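RavO (Legionella pneumophila subsp. pneumophila, PDB 6DM4) probably binds phosphotyrosine-containing host proteins such as Shc1 through its SH2 domain, the part of the longer protein present in this chain. Local coordinates at residues Glu11-Arg16 against Leu41-Ala46. Residues are numbered along the deposited sequence; the frame is centred on the assembly and turned at random.
Sequences EIFVDR and LRWSSA. With SO4 (sulfate ion), chain H.
Phe13, on helix 4-13, reaches Trp43, at the end of strand 40-43, through the far end of its ring. From CB, the side chain leaves with CG anti to the carbonyl carbon (chi1 -68°), which carries the ring out toward the strand. At the tip, CZ comes in at the edge of the indole, in its plane, 3.7 Å from Trp43 CZ3 and 4.0 Å from Trp43 CE3, so the benzo half of the indole takes the contact. Elsewhere the phenyl ring meets Tyr18 and Ile58, and Phe13 of the second subunit also packs on it. One residue earlier, Ile12 offers its CG2 branch to Leu41 CD1 at 4.1 Å, the two side chains crossing at about a right angle; Ile12 also touches Leu105 of helix 101-119 and Ile75 of strand 67-76. Apart from this contact, the Arg16 guanidinium holds a sulfate, probably from the crystallisation liquor, by NH1 to O1 (3.0 Å) and NH2 to O4 (2.9 Å). Arg42 leaves the strand on the other side, and its NH2 hydrogen-bonds the modified side chain of the bound peptide, as the arginine of this strand does in SH2 domains; Ser44 and Ser45 also bond that side chain. With only apolar side chains meeting, the contact depends on dispersion and burial rather than on directed bonds, and joins helix 4-13 to the side of the strand turned from the phosphotyrosine pocket.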
loop_
_atom_site.group_PDB
_atom_site.type_symbol
_atom_site.label_atom_id
_atom_site.label_comp_id
_atom_site.label_asym_id
_atom_site.label_seq_id
_atom_site.Cartn_x
_atom_site.Cartn_y
_atom_site.Cartn_z
ATOM N N GLU A 11 1.237 -0.283 -5.921
ATOM C CA GLU A 11 1.549 -1.495 -6.669
ATOM C C GLU A 11 2.071 -2.591 -5.748
ATOM O O GLU A 11 1.740 -3.767 -5.923
ATOM C CB GLU A 11 2.574 -1.178 -7.761
ATOM C CG GLU A 11 2.002 -1.184 -9.172
ATOM C CD GLU A 11 3.029 -0.803 -10.226
ATOM O OE1 GLU A 11 3.409 0.385 -10.294
ATOM O OE2 GLU A 11 3.455 -1.694 -10.992
ATOM N N ILE A 12 2.877 -2.220 -4.752
ATOM C CA ILE A 12 3.453 -3.214 -3.849
ATOM C C ILE A 12 2.417 -3.693 -2.841
ATOM O O ILE A 12 2.239 -4.900 -2.637
ATOM C CB ILE A 12 4.699 -2.639 -3.146
ATOM C CG1 ILE A 12 5.805 -2.348 -4.161
ATOM C CG2 ILE A 12 5.222 -3.596 -2.057
ATOM C CD1 ILE A 12 7.055 -1.762 -3.538
ATOM N N PHE A 13 1.714 -2.758 -2.200
ATOM C CA PHE A 13 0.887 -3.111 -1.052
ATOM C C PHE A 13 -0.381 -3.862 -1.438
ATOM O O PHE A 13 -0.959 -4.546 -0.585
ATOM C CB PHE A 13 0.524 -1.857 -0.259
ATOM C CG PHE A 13 1.695 -1.223 0.441
ATOM C CD1 PHE A 13 2.812 -1.973 0.769
ATOM C CD2 PHE A 13 1.677 0.123 0.773
ATOM C CE1 PHE A 13 3.891 -1.390 1.414
ATOM C CE2 PHE A 13 2.753 0.713 1.418
ATOM C CZ PHE A 13 3.860 -0.041 1.739
ATOM N N VAL A 14 -0.840 -3.756 -2.689
ATOM C CA VAL A 14 -2.008 -4.534 -3.101
ATOM C C VAL A 14 -1.644 -5.948 -3.523
ATOM O O VAL A 14 -2.543 -6.778 -3.702
ATOM C CB VAL A 14 -2.793 -3.883 -4.261
ATOM C CG1 VAL A 14 -3.121 -2.426 -3.962
ATOM C CG2 VAL A 14 -2.011 -3.993 -5.562
ATOM N N ASP A 15 -0.361 -6.245 -3.697
ATOM C CA ASP A 15 0.041 -7.533 -4.236
ATOM C C ASP A 15 -0.066 -8.608 -3.160
ATOM O O ASP A 15 0.180 -8.356 -1.977
ATOM C CB ASP A 15 1.468 -7.467 -4.778
ATOM C CG ASP A 15 1.877 -8.731 -5.507
ATOM O OD1 ASP A 15 1.681 -8.799 -6.737
ATOM O OD2 ASP A 15 2.376 -9.667 -4.845
ATOM N N ARG A 16 -0.435 -9.820 -3.584
ATOM C CA ARG A 16 -0.639 -10.906 -2.629
ATOM C C ARG A 16 0.639 -11.295 -1.901
ATOM O O ARG A 16 0.564 -11.864 -0.804
ATOM C CB ARG A 16 -1.227 -12.131 -3.332
ATOM C CG ARG A 16 -0.351 -12.725 -4.420
ATOM C CD ARG A 16 -1.023 -13.936 -5.055
ATOM N NE ARG A 16 -0.145 -14.627 -5.993
ATOM C CZ ARG A 16 0.737 -15.556 -5.640
ATOM N NH1 ARG A 16 0.862 -15.909 -4.366
ATOM N NH2 ARG A 16 1.496 -16.134 -6.561
ATOM N N LEU A 41 6.904 -10.059 0.621
ATOM C CA LEU A 41 7.295 -8.682 0.859
ATOM C C LEU A 41 6.702 -8.232 2.187
ATOM O O LEU A 41 5.655 -8.728 2.619
ATOM C CB LEU A 41 6.819 -7.769 -0.272
ATOM C CG LEU A 41 7.404 -8.103 -1.644
ATOM C CD1 LEU A 41 6.730 -7.296 -2.723
ATOM C CD2 LEU A 41 8.892 -7.838 -1.646
ATOM N N ARG A 42 7.386 -7.304 2.847
ATOM C CA ARG A 42 6.970 -6.923 4.188
ATOM C C ARG A 42 7.494 -5.535 4.494
ATOM O O ARG A 42 8.400 -5.028 3.826
ATOM C CB ARG A 42 7.475 -7.917 5.245
ATOM C CG ARG A 42 8.970 -8.166 5.175
ATOM C CD ARG A 42 9.413 -9.195 6.194
ATOM N NE ARG A 42 10.841 -9.485 6.100
ATOM C CZ ARG A 42 11.791 -8.701 6.594
ATOM N NH1 ARG A 42 11.463 -7.576 7.219
ATOM N NH2 ARG A 42 13.071 -9.043 6.475
ATOM N N TRP A 43 6.917 -4.934 5.528
ATOM C CA TRP A 43 7.367 -3.629 5.991
ATOM C C TRP A 43 8.732 -3.771 6.666
ATOM O O TRP A 43 8.873 -4.509 7.643
ATOM C CB TRP A 43 6.322 -3.048 6.938
ATOM C CG TRP A 43 6.508 -1.611 7.346
ATOM C CD1 TRP A 43 7.002 -1.164 8.535
ATOM C CD2 TRP A 43 6.156 -0.440 6.591
ATOM N NE1 TRP A 43 6.993 0.206 8.566
ATOM C CE2 TRP A 43 6.487 0.677 7.383
ATOM C CE3 TRP A 43 5.611 -0.227 5.320
ATOM C CZ2 TRP A 43 6.285 1.987 6.949
ATOM C CZ3 TRP A 43 5.412 1.075 4.890
ATOM C CH2 TRP A 43 5.749 2.165 5.702
ATOM N N SER A 44 9.736 -3.083 6.129
ATOM C CA SER A 44 11.117 -3.251 6.564
ATOM C C SER A 44 11.371 -2.600 7.917
ATOM O O SER A 44 10.770 -1.576 8.262
ATOM C CB SER A 44 12.074 -2.657 5.525
ATOM O OG SER A 44 13.379 -2.484 6.053
ATOM N N SER A 45 12.304 -3.191 8.670
ATOM C CA SER A 45 12.714 -2.636 9.954
ATOM C C SER A 45 13.341 -1.255 9.820
ATOM O O SER A 45 13.343 -0.489 10.791
ATOM C CB SER A 45 13.707 -3.578 10.637
ATOM O OG SER A 45 14.993 -3.474 10.046
ATOM N N ALA A 46 13.882 -0.919 8.646
ATOM C CA ALA A 46 14.562 0.359 8.472
ATOM C C ALA A 46 13.618 1.550 8.539
ATOM O O ALA A 46 14.094 2.683 8.664
ATOM C CB ALA A 46 15.313 0.379 7.140
HETATM S S SO4 H . 4.340 -17.708 -4.754
HETATM O O1 SO4 H . 3.073 -17.873 -4.043
HETATM O O2 SO4 H . 5.083 -18.966 -4.730
HETATM O O3 SO4 H . 5.129 -16.663 -4.105
HETATM O O4 SO4 H . 4.081 -17.340 -6.142
#